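Beta-lactamase (Serratia marcescens, PDB 5GS8) probably hydrolyses the amide bond of beta-lactam antibiotics to give substituted beta-amino acids, as a class A serine beta-lactamase. Local coordinates at residues 106-111 with 193-198; 20-25 with 248-253; 128-133 with 140-145; 200-205 with 230-235. All coordinates share one frame; numbering follows the deposited sequence.

Contact 1 (106-111 with 193-198). With NA (sodium ion), chain L; NA (sodium ion), chain Q; NA (sodium ion), chain H; SO4 (sulfate ion), chain C.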
loop_
_atom_site.group_PDB
_atom_site.type_symbol
_atom_site.label_atom_id
_atom_site.label_comp_id
_atom_site.label_asym_id
_atom_site.label_seq_id
_atom_site.Cartn_x
_atom_site.Cartn_y
_atom_site.Cartn_z
ATOM N N SER A 106 -9.812 7.915 7.875
ATOM C CA SER A 106 -8.708 7.119 7.315
ATOM C C SER A 106 -8.483 7.404 5.833
ATOM O O SER A 106 -7.340 7.532 5.383
ATOM C CB SER A 106 -8.977 5.649 7.494
ATOM O OG SER A 106 -7.762 4.940 7.191
ATOM N N THR A 107 -9.585 7.571 5.120
ATOM C CA THR A 107 -9.514 7.795 3.651
ATOM C C THR A 107 -8.883 9.152 3.330
ATOM O O THR A 107 -8.110 9.287 2.379
ATOM C CB THR A 107 -10.921 7.661 3.049
ATOM O OG1 THR A 107 -11.424 6.330 3.307
ATOM C CG2 THR A 107 -10.888 7.885 1.568
ATOM N N VAL A 108 -9.250 10.182 4.071
ATOM C CA VAL A 108 -8.784 11.518 3.800
ATOM C C VAL A 108 -7.455 11.757 4.492
ATOM O O VAL A 108 -6.440 12.041 3.848
ATOM C CB VAL A 108 -9.808 12.580 4.227
ATOM C CG1 VAL A 108 -9.246 13.996 4.063
ATOM C CG2 VAL A 108 -11.082 12.434 3.427
ATOM N N SER A 109 -7.451 11.703 5.821
ATOM C CA SER A 109 -6.212 12.072 6.580
ATOM C C SER A 109 -5.058 11.106 6.338
ATOM O O SER A 109 -3.911 11.520 6.386
ATOM C CB SER A 109 -6.471 12.123 8.108
ATOM O OG SER A 109 -7.585 12.981 8.385
ATOM N N HIS A 110 -5.359 9.816 6.175
ATOM C CA HIS A 110 -4.345 8.804 5.967
ATOM C C HIS A 110 -4.368 8.211 4.561
ATOM O O HIS A 110 -3.643 7.266 4.277
ATOM C CB HIS A 110 -4.488 7.719 7.054
ATOM C CG HIS A 110 -4.045 8.150 8.421
ATOM N ND1 HIS A 110 -4.813 8.915 9.273
ATOM C CD2 HIS A 110 -2.868 7.945 9.061
ATOM C CE1 HIS A 110 -4.126 9.190 10.368
ATOM N NE2 HIS A 110 -2.945 8.603 10.268
ATOM N N SER A 111 -5.198 8.760 3.693
ATOM C CA SER A 111 -5.212 8.371 2.277
ATOM C C SER A 111 -5.505 6.893 2.035
ATOM O O SER A 111 -5.073 6.311 1.021
ATOM C CB SER A 111 -3.913 8.793 1.590
ATOM O OG SER A 111 -4.183 9.042 0.219
ATOM N N ILE A 193 -7.075 19.057 8.127
ATOM C CA ILE A 193 -5.961 19.550 8.919
ATOM C C ILE A 193 -5.202 18.402 9.611
ATOM O O ILE A 193 -3.978 18.431 9.778
ATOM C CB ILE A 193 -6.435 20.596 9.958
ATOM C CG1 ILE A 193 -7.122 21.771 9.271
ATOM C CG2 ILE A 193 -5.272 20.992 10.855
ATOM C CD1 ILE A 193 -7.845 22.721 10.218
ATOM N N GLU A 194 -5.924 17.340 9.968
ATOM C CA GLU A 194 -5.366 16.181 10.645
ATOM C C GLU A 194 -4.571 15.291 9.675
ATOM O O GLU A 194 -3.962 14.310 10.117
ATOM C CB GLU A 194 -6.524 15.392 11.252
ATOM C CG GLU A 194 -7.081 16.055 12.513
ATOM C CD GLU A 194 -8.402 15.481 13.038
ATOM O OE1 GLU A 194 -9.003 14.589 12.417
ATOM O OE2 GLU A 194 -8.826 15.927 14.151
ATOM N N THR A 195 -4.624 15.572 8.376
ATOM C CA THR A 195 -3.849 14.767 7.433
ATOM C C THR A 195 -2.406 14.558 7.871
ATOM O O THR A 195 -1.716 15.534 8.251
ATOM C CB THR A 195 -3.902 15.441 6.041
ATOM O OG1 THR A 195 -5.253 15.386 5.572
ATOM C CG2 THR A 195 -2.947 14.797 5.049
ATOM N N THR A 196 -1.941 13.323 7.768
ATOM C CA THR A 196 -0.568 13.005 8.134
ATOM C C THR A 196 0.345 12.706 6.958
ATOM O O THR A 196 1.574 12.668 7.121
ATOM C CB THR A 196 -0.480 11.811 9.078
ATOM O OG1 THR A 196 -1.080 10.677 8.483
ATOM C CG2 THR A 196 -1.254 12.104 10.345
ATOM N N THR A 197 -0.222 12.470 5.784
ATOM C CA THR A 197 0.582 12.247 4.602
ATOM C C THR A 197 1.154 13.563 4.097
ATOM O O THR A 197 0.750 14.664 4.504
ATOM C CB THR A 197 -0.227 11.558 3.500
ATOM O OG1 THR A 197 -1.290 12.444 3.076
ATOM C CG2 THR A 197 -0.828 10.254 4.004
ATOM N N GLY A 198 2.181 13.441 3.280
ATOM C CA GLY A 198 2.809 14.585 2.644
ATOM C C GLY A 198 3.281 15.692 3.530
ATOM O O GLY A 198 3.202 16.847 3.173
HETATM NA NA NA L . 0.696 16.529 6.561
HETATM NA NA NA Q . -1.834 18.407 7.850
HETATM NA NA NA H . 1.682 19.196 3.078
HETATM S S SO4 C . -1.267 9.336 -1.450
HETATM O O1 SO4 C . -1.673 8.974 -2.894
HETATM O O2 SO4 C . -1.782 8.200 -0.633
HETATM O O3 SO4 C . -1.872 10.626 -1.054
HETATM O O4 SO4 C . 0.118 9.429 -1.215
HETATM O O HOH W 1 -3.965 12.700 2.696
HETATM O O HOH W 2 -8.579 12.408 10.902
HETATM O O HOH W 3 0.232 8.772 10.296
HETATM O O HOH W 4 1.687 16.440 9.251
#

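Contact 2 (20-25 with 248-253). With NA (sodium ion), chain S; NA (sodium ion), chain K.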
loop_
_atom_site.group_PDB
_atom_site.type_symbol
_atom_site.label_atom_id
_atom_site.label_comp_id
_atom_site.label_asym_id
_atom_site.label_seq_id
_atom_site.Cartn_x
_atom_site.Cartn_y
_atom_site.Cartn_z
ATOM N N ALA A 20 9.697 17.608 -15.207
ATOM C CA ALA A 20 8.314 17.242 -14.860
ATOM C C ALA A 20 7.441 18.318 -15.415
ATOM O O ALA A 20 7.899 19.436 -15.701
ATOM C CB ALA A 20 8.133 17.218 -13.326
ATOM N N LYS A 21 6.173 17.969 -15.522
ATOM C CA LYS A 21 5.165 18.897 -15.965
ATOM C C LYS A 21 4.328 19.284 -14.758
ATOM O O LYS A 21 3.559 18.475 -14.231
ATOM C CB LYS A 21 4.274 18.310 -17.042
ATOM C CG LYS A 21 3.124 19.256 -17.328
ATOM C CD LYS A 21 2.103 18.754 -18.329
ATOM C CE LYS A 21 2.356 19.367 -19.682
ATOM N NZ LYS A 21 1.825 18.482 -20.763
ATOM N N VAL A 22 4.489 20.533 -14.348
ATOM C CA VAL A 22 3.988 20.973 -13.045
ATOM C C VAL A 22 2.856 21.988 -13.177
ATOM O O VAL A 22 3.039 23.043 -13.788
ATOM C CB VAL A 22 5.093 21.556 -12.193
ATOM C CG1 VAL A 22 4.568 21.956 -10.823
ATOM C CG2 VAL A 22 6.261 20.565 -12.050
ATOM N N GLY A 23 1.678 21.637 -12.679
ATOM C CA GLY A 23 0.555 22.541 -12.658
ATOM C C GLY A 23 0.376 23.190 -11.304
ATOM O O GLY A 23 0.479 22.513 -10.285
ATOM N N VAL A 24 0.094 24.498 -11.304
ATOM C CA VAL A 24 -0.069 25.241 -10.056
ATOM C C VAL A 24 -1.285 26.122 -10.160
ATOM O O VAL A 24 -1.481 26.789 -11.164
ATOM C CB VAL A 24 1.111 26.164 -9.765
ATOM C CG1 VAL A 24 0.943 26.936 -8.461
ATOM C CG2 VAL A 24 2.424 25.390 -9.776
ATOM N N ALA A 25 -2.092 26.147 -9.121
ATOM C CA ALA A 25 -3.094 27.211 -8.998
ATOM C C ALA A 25 -3.174 27.672 -7.576
ATOM O O ALA A 25 -2.997 26.880 -6.630
ATOM C CB ALA A 25 -4.441 26.766 -9.457
ATOM N N VAL A 248 -0.911 21.931 -6.229
ATOM C CA VAL A 248 0.266 21.670 -7.029
ATOM C C VAL A 248 0.276 20.215 -7.496
ATOM O O VAL A 248 0.132 19.281 -6.692
ATOM C CB VAL A 248 1.568 22.017 -6.309
ATOM C CG1 VAL A 248 2.755 21.772 -7.219
ATOM C CG2 VAL A 248 1.541 23.439 -5.760
ATOM N N TYR A 249 0.440 20.028 -8.812
ATOM C CA TYR A 249 0.490 18.717 -9.440
ATOM C C TYR A 249 1.815 18.557 -10.136
ATOM O O TYR A 249 2.090 19.228 -11.119
ATOM C CB TYR A 249 -0.644 18.585 -10.466
ATOM C CG TYR A 249 -1.989 18.729 -9.854
ATOM C CD1 TYR A 249 -2.595 19.986 -9.691
ATOM C CD2 TYR A 249 -2.705 17.604 -9.442
ATOM C CE1 TYR A 249 -3.832 20.100 -9.095
ATOM C CE2 TYR A 249 -3.930 17.743 -8.771
ATOM C CZ TYR A 249 -4.468 18.979 -8.602
ATOM O OH TYR A 249 -5.694 19.068 -7.988
ATOM N N VAL A 250 2.700 17.766 -9.582
ATOM C CA VAL A 250 3.957 17.438 -10.258
ATOM C C VAL A 250 3.739 16.179 -11.059
ATOM O O VAL A 250 3.646 15.071 -10.471
ATOM C CB VAL A 250 5.089 17.243 -9.251
ATOM C CG1 VAL A 250 6.399 16.950 -9.979
ATOM C CG2 VAL A 250 5.267 18.472 -8.375
ATOM N N SER A 251 3.543 16.330 -12.372
ATOM C CA SER A 251 3.155 15.190 -13.221
ATOM C C SER A 251 4.256 14.717 -14.156
ATOM O O SER A 251 5.187 15.457 -14.488
ATOM C CB SER A 251 1.870 15.449 -14.005
ATOM O OG SER A 251 2.141 16.328 -15.102
ATOM N N ASP A 252 4.152 13.454 -14.528
ATOM C CA ASP A 252 5.018 12.846 -15.526
ATOM C C ASP A 252 6.484 13.192 -15.308
ATOM O O ASP A 252 7.210 13.756 -16.193
ATOM C CB ASP A 252 4.509 13.186 -16.909
ATOM C CG ASP A 252 3.154 12.579 -17.183
ATOM O OD1 ASP A 252 2.761 11.637 -16.455
ATOM O OD2 ASP A 252 2.563 12.943 -18.230
ATOM N N SER A 253 6.930 12.925 -14.076
ATOM C CA SER A 253 8.221 13.364 -13.653
ATOM C C SER A 253 9.296 12.299 -13.813
ATOM O O SER A 253 9.136 11.142 -13.342
ATOM C CB SER A 253 8.202 13.806 -12.187
ATOM O OG SER A 253 9.443 14.274 -11.770
HETATM NA NA NA S . 9.672 13.662 -17.596
HETATM NA NA NA K . 10.538 9.465 -11.313
HETATM O O HOH W 5 12.312 7.717 -9.978
HETATM O O HOH W 6 10.543 16.341 -18.405
HETATM O O HOH W 7 8.993 12.742 -20.014
#

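Contact 3 (128-133 with 140-145)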
loop_
_atom_site.group_PDB
_atom_site.type_symbol
_atom_site.label_atom_id
_atom_site.label_comp_id
_atom_site.label_asym_id
_atom_site.label_seq_id
_atom_site.Cartn_x
_atom_site.Cartn_y
_atom_site.Cartn_z
ATOM N N LYS A 128 -21.340 8.907 -9.789
ATOM C CA LYS A 128 -22.102 9.729 -8.858
ATOM C C LYS A 128 -21.250 10.892 -8.351
ATOM O O LYS A 128 -21.727 12.019 -8.164
ATOM C CB LYS A 128 -22.589 8.882 -7.677
ATOM C CG LYS A 128 -23.359 9.619 -6.591
ATOM C CD LYS A 128 -24.814 9.819 -6.997
ATOM C CE LYS A 128 -25.492 8.501 -7.335
ATOM N NZ LYS A 128 -26.973 8.614 -7.247
ATOM N N VAL A 129 -19.979 10.588 -8.058
ATOM C CA VAL A 129 -19.099 11.598 -7.537
ATOM C C VAL A 129 -18.721 12.617 -8.616
ATOM O O VAL A 129 -18.748 13.825 -8.398
ATOM C CB VAL A 129 -17.839 10.947 -6.892
ATOM C CG1 VAL A 129 -16.901 12.041 -6.390
ATOM C CG2 VAL A 129 -18.251 10.050 -5.738
ATOM N N HIS A 130 -18.452 12.128 -9.808
ATOM C CA HIS A 130 -18.152 12.979 -10.946
ATOM C C HIS A 130 -19.301 13.962 -11.166
ATOM O O HIS A 130 -19.108 15.161 -11.313
ATOM C CB HIS A 130 -18.004 12.092 -12.163
ATOM C CG HIS A 130 -17.794 12.848 -13.422
ATOM N ND1 HIS A 130 -16.545 13.234 -13.860
ATOM C CD2 HIS A 130 -18.677 13.315 -14.335
ATOM C CE1 HIS A 130 -16.667 13.892 -15.003
ATOM N NE2 HIS A 130 -17.953 13.996 -15.285
ATOM N N ASN A 131 -20.510 13.441 -11.152
ATOM C CA ASN A 131 -21.650 14.301 -11.387
ATOM C C ASN A 131 -21.859 15.306 -10.279
ATOM O O ASN A 131 -22.286 16.447 -10.525
ATOM C CB ASN A 131 -22.898 13.476 -11.582
ATOM C CG ASN A 131 -22.893 12.717 -12.874
ATOM O OD1 ASN A 131 -22.227 13.088 -13.841
ATOM N ND2 ASN A 131 -23.725 11.681 -12.930
ATOM N N PHE A 132 -21.692 14.856 -9.042
ATOM C CA PHE A 132 -21.866 15.698 -7.899
ATOM C C PHE A 132 -20.968 16.918 -8.010
ATOM O O PHE A 132 -21.383 18.055 -7.785
ATOM C CB PHE A 132 -21.577 14.910 -6.629
ATOM C CG PHE A 132 -21.485 15.760 -5.408
ATOM C CD1 PHE A 132 -22.606 16.258 -4.812
ATOM C CD2 PHE A 132 -20.246 16.167 -4.924
ATOM C CE1 PHE A 132 -22.527 17.011 -3.673
ATOM C CE2 PHE A 132 -20.154 16.989 -3.840
ATOM C CZ PHE A 132 -21.292 17.401 -3.192
ATOM N N ILE A 133 -19.715 16.678 -8.342
ATOM C CA ILE A 133 -18.753 17.778 -8.440
ATOM C C ILE A 133 -19.121 18.721 -9.566
ATOM O O ILE A 133 -19.114 19.948 -9.365
ATOM C CB ILE A 133 -17.319 17.232 -8.635
ATOM C CG1 ILE A 133 -16.881 16.444 -7.402
ATOM C CG2 ILE A 133 -16.357 18.372 -8.995
ATOM C CD1 ILE A 133 -16.821 17.171 -6.068
ATOM N N ASN A 140 -14.066 20.853 -15.499
ATOM C CA ASN A 140 -12.674 20.414 -15.726
ATOM C C ASN A 140 -12.156 19.532 -14.589
ATOM O O ASN A 140 -10.954 19.515 -14.321
ATOM C CB ASN A 140 -11.757 21.586 -15.971
ATOM C CG ASN A 140 -11.930 22.162 -17.361
ATOM O OD1 ASN A 140 -12.346 21.470 -18.271
ATOM N ND2 ASN A 140 -11.559 23.393 -17.534
ATOM N N ILE A 141 -13.049 18.686 -14.075
ATOM C CA ILE A 141 -12.672 17.575 -13.195
ATOM C C ILE A 141 -13.321 16.320 -13.730
ATOM O O ILE A 141 -14.497 16.339 -14.090
ATOM C CB ILE A 141 -13.098 17.834 -11.745
ATOM C CG1 ILE A 141 -12.478 19.148 -11.241
ATOM C CG2 ILE A 141 -12.727 16.656 -10.838
ATOM C CD1 ILE A 141 -12.927 19.574 -9.875
ATOM N N SER A 142 -12.549 15.242 -13.785
ATOM C CA SER A 142 -13.035 13.960 -14.276
ATOM C C SER A 142 -12.756 12.906 -13.242
ATOM O O SER A 142 -11.603 12.690 -12.889
ATOM C CB SER A 142 -12.385 13.599 -15.598
ATOM O OG SER A 142 -12.743 12.298 -16.013
ATOM N N ILE A 143 -13.816 12.229 -12.807
ATOM C CA ILE A 143 -13.744 11.140 -11.821
ATOM C C ILE A 143 -14.364 9.883 -12.427
ATOM O O ILE A 143 -15.604 9.797 -12.624
ATOM C CB ILE A 143 -14.402 11.542 -10.483
ATOM C CG1 ILE A 143 -13.646 12.737 -9.881
ATOM C CG2 ILE A 143 -14.424 10.358 -9.509
ATOM C CD1 ILE A 143 -14.266 13.355 -8.668
ATOM N N LYS A 144 -13.483 8.925 -12.713
ATOM C CA LYS A 144 -13.823 7.784 -13.546
ATOM C C LYS A 144 -13.421 6.433 -12.986
ATOM O O LYS A 144 -13.919 5.411 -13.474
ATOM C CB LYS A 144 -13.225 7.971 -14.947
ATOM C CG LYS A 144 -13.721 9.205 -15.639
ATOM C CD LYS A 144 -15.166 9.061 -16.073
ATOM C CE LYS A 144 -15.689 10.377 -16.597
ATOM N NZ LYS A 144 -17.014 10.177 -17.255
ATOM N N ALA A 145 -12.444 6.375 -12.073
ATOM C CA ALA A 145 -11.846 5.090 -11.702
ATOM C C ALA A 145 -11.614 5.039 -10.199
ATOM O O ALA A 145 -11.096 5.977 -9.615
ATOM C CB ALA A 145 -10.531 4.879 -12.427
HETATM O O HOH W 8 -16.723 16.465 -12.247
#

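Contact 4 (200-205 with 230-235). With NA (sodium ion), chain H.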
loop_
_atom_site.group_PDB
_atom_site.type_symbol
_atom_site.label_atom_id
_atom_site.label_comp_id
_atom_site.label_asym_id
_atom_site.label_seq_id
_atom_site.Cartn_x
_atom_site.Cartn_y
_atom_site.Cartn_z
ATOM N N LYS A 200 6.164 16.841 3.855
ATOM C CA LYS A 200 7.181 17.632 3.153
ATOM C C LYS A 200 6.726 18.144 1.819
ATOM O O LYS A 200 7.564 18.559 1.029
ATOM C CB LYS A 200 8.434 16.791 2.856
ATOM C CG LYS A 200 8.878 15.896 3.996
ATOM C CD LYS A 200 9.155 16.733 5.208
ATOM C CE LYS A 200 10.296 16.128 6.033
ATOM N NZ LYS A 200 10.034 16.328 7.475
ATOM N N ARG A 201 5.413 18.237 1.614
ATOM C CA ARG A 201 4.858 18.818 0.376
ATOM C C ARG A 201 4.398 20.263 0.640
ATOM O O ARG A 201 5.245 21.083 0.972
ATOM C CB ARG A 201 3.796 17.890 -0.210
ATOM C CG ARG A 201 4.361 16.515 -0.572
ATOM C CD ARG A 201 3.359 15.609 -1.255
ATOM N NE ARG A 201 3.902 14.259 -1.407
ATOM C CZ ARG A 201 3.320 13.274 -2.085
ATOM N NH1 ARG A 201 2.215 13.492 -2.772
ATOM N NH2 ARG A 201 3.895 12.097 -2.158
ATOM N N LEU A 202 3.109 20.598 0.597
ATOM C CA LEU A 202 2.725 21.996 0.853
ATOM C C LEU A 202 3.268 22.523 2.154
ATOM O O LEU A 202 3.698 23.673 2.199
ATOM C CB LEU A 202 1.214 22.214 0.845
ATOM C CG LEU A 202 0.536 21.998 -0.514
ATOM C CD1 LEU A 202 -0.975 21.959 -0.381
ATOM C CD2 LEU A 202 0.944 23.061 -1.527
ATOM N N LYS A 203 3.220 21.709 3.210
ATOM C CA LYS A 203 3.674 22.093 4.554
ATOM C C LYS A 203 5.188 22.220 4.692
ATOM O O LYS A 203 5.676 22.653 5.736
ATOM C CB LYS A 203 3.210 21.061 5.581
ATOM C CG LYS A 203 1.723 21.134 5.862
ATOM C CD LYS A 203 1.251 19.871 6.554
ATOM C CE LYS A 203 1.762 19.825 7.986
ATOM N NZ LYS A 203 1.235 20.957 8.792
ATOM N N GLY A 204 5.927 21.642 3.752
ATOM C CA GLY A 204 7.330 21.298 3.992
ATOM C C GLY A 204 8.246 22.426 4.432
ATOM O O GLY A 204 9.127 22.217 5.267
ATOM N N LEU A 205 8.070 23.603 3.865
ATOM C CA LEU A 205 8.961 24.732 4.164
ATOM C C LEU A 205 8.250 25.921 4.830
ATOM O O LEU A 205 8.820 27.007 4.950
ATOM C CB LEU A 205 9.701 25.165 2.875
ATOM C CG LEU A 205 10.638 24.139 2.295
ATOM C CD1 LEU A 205 11.074 24.520 0.881
ATOM C CD2 LEU A 205 11.838 23.952 3.198
ATOM N N THR A 230 2.718 13.442 -8.348
ATOM C CA THR A 230 3.093 13.742 -6.967
ATOM C C THR A 230 2.439 15.077 -6.648
ATOM O O THR A 230 2.873 16.128 -7.165
ATOM C CB THR A 230 4.626 13.848 -6.789
ATOM O OG1 THR A 230 5.250 12.656 -7.299
ATOM C CG2 THR A 230 5.000 14.041 -5.351
ATOM N N ASN A 231 1.365 15.029 -5.840
ATOM C CA ASN A 231 0.404 16.162 -5.766
ATOM C C ASN A 231 0.155 16.529 -4.308
ATOM O O ASN A 231 0.291 15.674 -3.414
ATOM C CB ASN A 231 -0.965 15.820 -6.363
ATOM C CG ASN A 231 -0.886 15.266 -7.773
ATOM O OD1 ASN A 231 0.038 15.606 -8.568
ATOM N ND2 ASN A 231 -1.853 14.394 -8.101
ATOM N N ASP A 232 -0.308 17.761 -4.092
ATOM C CA ASP A 232 -0.824 18.158 -2.775
ATOM C C ASP A 232 -1.723 19.376 -3.009
ATOM O O ASP A 232 -1.347 20.290 -3.766
ATOM C CB ASP A 232 0.329 18.463 -1.813
ATOM C CG ASP A 232 -0.076 18.466 -0.335
ATOM O OD1 ASP A 232 -1.157 17.917 -0.005
ATOM O OD2 ASP A 232 0.736 18.915 0.504
ATOM N N ILE A 233 -2.892 19.370 -2.369
ATOM C CA ILE A 233 -3.918 20.400 -2.551
ATOM C C ILE A 233 -4.448 20.777 -1.190
ATOM O O ILE A 233 -4.536 19.921 -0.298
ATOM C CB ILE A 233 -5.079 19.935 -3.480
ATOM C CG1 ILE A 233 -6.017 18.916 -2.808
ATOM C CG2 ILE A 233 -4.523 19.332 -4.777
ATOM C CD1 ILE A 233 -7.318 18.667 -3.569
ATOM N N GLY A 234 -4.726 22.046 -0.970
ATOM C CA GLY A 234 -5.276 22.406 0.339
ATOM C C GLY A 234 -5.554 23.869 0.523
ATOM O O GLY A 234 -5.497 24.667 -0.386
ATOM N N ILE A 235 -5.897 24.186 1.755
ATOM C CA ILE A 235 -6.172 25.564 2.189
ATOM C C ILE A 235 -5.279 25.886 3.341
ATOM O O ILE A 235 -5.163 25.089 4.298
ATOM C CB ILE A 235 -7.624 25.765 2.650
ATOM C CG1 ILE A 235 -8.633 25.251 1.628
ATOM C CG2 ILE A 235 -7.869 27.237 2.966
ATOM C CD1 ILE A 235 -9.218 23.909 1.984
HETATM NA NA NA H . 1.682 19.196 3.078
#

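Contact 1 (106-111 with 193-198)
S109, at the end of helix 100-109, offers its carbonyl to the loop 193-198, joining the mainly helical part of the class A beta-lactamase fold to the loop that leads toward strand 212-218, beside the probable active site. The tight part is backbone work. T196 N gives a nearly straight hydrogen bond to S109 O (3.0 Å, 164° at the hydrogen), and T195 CA brings a CH against the same oxygen at 3.4 Å, the CA atoms of S109 and T195 being the closest pair of the contact. T195 OG1, anti to its carbonyl carbon, sits over S109 CA, and its polar partners are M192 O and H214 O. Deeper in, a water takes up V108 O and T197 OG1.

The outer side is looser and wetter. E194 runs extended beyond CG along the outside, and a water bridges its OE1 to S109 OG, also bonded to T191 O. The H110 ring is met over one face, toward its rim, by T196 OG1, 3.2 Å above the plane; D89 and P92 of the second subunit pack on H110 and T196. Toward the pocket, S111 fits the serine of an SxN motif, beside S47 and K50 of a probable SxxK and K215 of a K(T/S)G sequence; its OG, anti to the backbone N (chi1 -151°), is hydrogen-bonded to K215 NZ and, at 2.7 Å, to sulfate O2.

Contact 2 (20-25 with 248-253)
K21 O is gripped twice by S251, once by its backbone and once by its side chain, in an antiparallel ladder between strands 21-25 and 248-251. S251 OG stands between its own N and carbonyl carbon (chi1 76°), and from there it donates to K21 O at 2.7 Å while S251 N reaches the same oxygen from above the carbonyl plane. The return bond runs from K21 N to S251 O. At the next hydrogen-bonded pair, G23 and Y249 exchange two bonds of 2.9 Å, G23 N to Y249 O and Y249 N to G23 O.

The valines form the other face. V22, V248 and V250 all hold CG1 anti to the backbone N (chi1 near 180°), which leaves V22 CG1 4.0 Å from V248 CG1, the two side chains slanting across each other. V22 and V250 instead run side by side, and V250 CG1 also meets A20 CB at 3.8 Å. Helix 257-276 covers this face, with I264 on V248 and V250.

On the face of K21, S251 and Y249, the tyrosine ring edge lies near G23 O and its hydroxyl is bonded to T167. Beyond S251 the strand kinks: D252 and S253 both face T227 in a G1 beta bulge. This is the centre of the five-stranded antiparallel sheet of class A beta-lactamases, where the N-terminal strand pairs with the last one, backed by the C-terminal helix.

Contact 3 (128-133 with 140-145)
H130 makes the largest share of this contact, lying on helix 126-135 across from the extended segment 140-145. H130 CB rests 3.4 Å from I143 O and 4.0 Å from I143 CB. With CG anti to the backbone N (chi1 176°), the ring points its ND1 edge at the backbone of 142-143, H130 CG lying 3.8 Å from I143 O. H130 ND1 then meets I143 N at 3.1 Å. That bond is almost straight, 173° at the hydrogen. Since the donor is a backbone N-H, ND1 takes it as an acceptor, and the bond, 9° from the ring plane, helps fix the ring's rotation. S142 CA sits at the same edge, while H130 CE1, farther round, comes 3.4 Å from I141 O. At the tip, H130 NE2 is 4.4 Å from K144 NZ, and a positive charge on the histidine would probably be disfavoured there.

The faces are occupied too. K144 bends at its second torsion to lay CE over one of them as a CH-pi contact, and on the opposite face, toward the rim, sits a water that donates to both H130 O and I141 O.

Away from the ring, on the V129/I133 side of the helix, the contact is aliphatic. V129 CG1 touches I143 CD1 at 3.7 Å, and I133 CG2 meets I141 CD1 with the two side chains crossing at about a right angle. F120 of helix 113-123 packs on both V129 and I143. It is a helix-turn-strand connection within the mainly helical part of the class A beta-lactamase fold: the short, weakly bonded strand 141-142, at the edge of a small three-stranded sheet, folds back on the preceding helix.

Contact 4 (200-205 with 230-235)
A type I turn from R201 to G204, closed by G204 N to R201 O, sets the backbone of L202 against strand 230-235, with the CA atoms of L202 and D232 6.4 Å apart. D232 points from the strand toward the turn, CG anti to its backbone N (chi1 -162°), and OD2 takes the hydrogen of L202 N at 2.9 Å on its anti lone pair. The same oxygen binds a sodium ion at 2.8 Å, an ion also held by G198 O, while OD1 is bonded to H214. A buried carboxylate with these partners is probably kept ionised. L202 then folds over it: L202 CG lies 3.3 Å from D232 OD2, and CD1 continues along the strand to G234 N.

Strand 230-235 belongs to the five-stranded sheet of the class A beta-lactamase fold, next to strand 212-218, whose K215-T216-G217 fits the KTG motif of serine beta-lactamases, so the turn packs close to the probable active site. R201 runs out extended from CG to NE across T230, whose CG2 is 3.7 Å above the centre of the guanidinium. R201 NH1 gives a bond to N231 O at 3.0 Å, bent to 149° at the hydrogen, with the oxygen in the guanidinium plane. Guanidinium and D232 carboxylate are turned 85° to each other and do not pair; the salt bridge of R201 goes from NE to E261 OE2 of helix 257-276, and NH2 is hydrogen-bonded to S218 OG.

Overall arrangement
Every touching residue of contact 4 is buried, whereas E194 in contact 1, K21 in contact 2 and K144 in contact 3 are exposed at the margins of otherwise largely buried contacts. Contacts 2 and 4 share the five-stranded sheet: V250 O lies 2.8 Å from T230 N, so contact 2's ladder is extended, strand to strand, to the strand whose D232 and T230 meet the turn in contact 4. Contact 1 touches contact 4 through a sodium ion shared by G198 and D232, and both reach the second subunit; contact 1 is wetter, with bridging waters and a sulfate by the probable active site. Contact 3 stands apart, about 21 Å between centres from contacts 1 and 2, a histidine-to-backbone bond beside aliphatic packing among the helices.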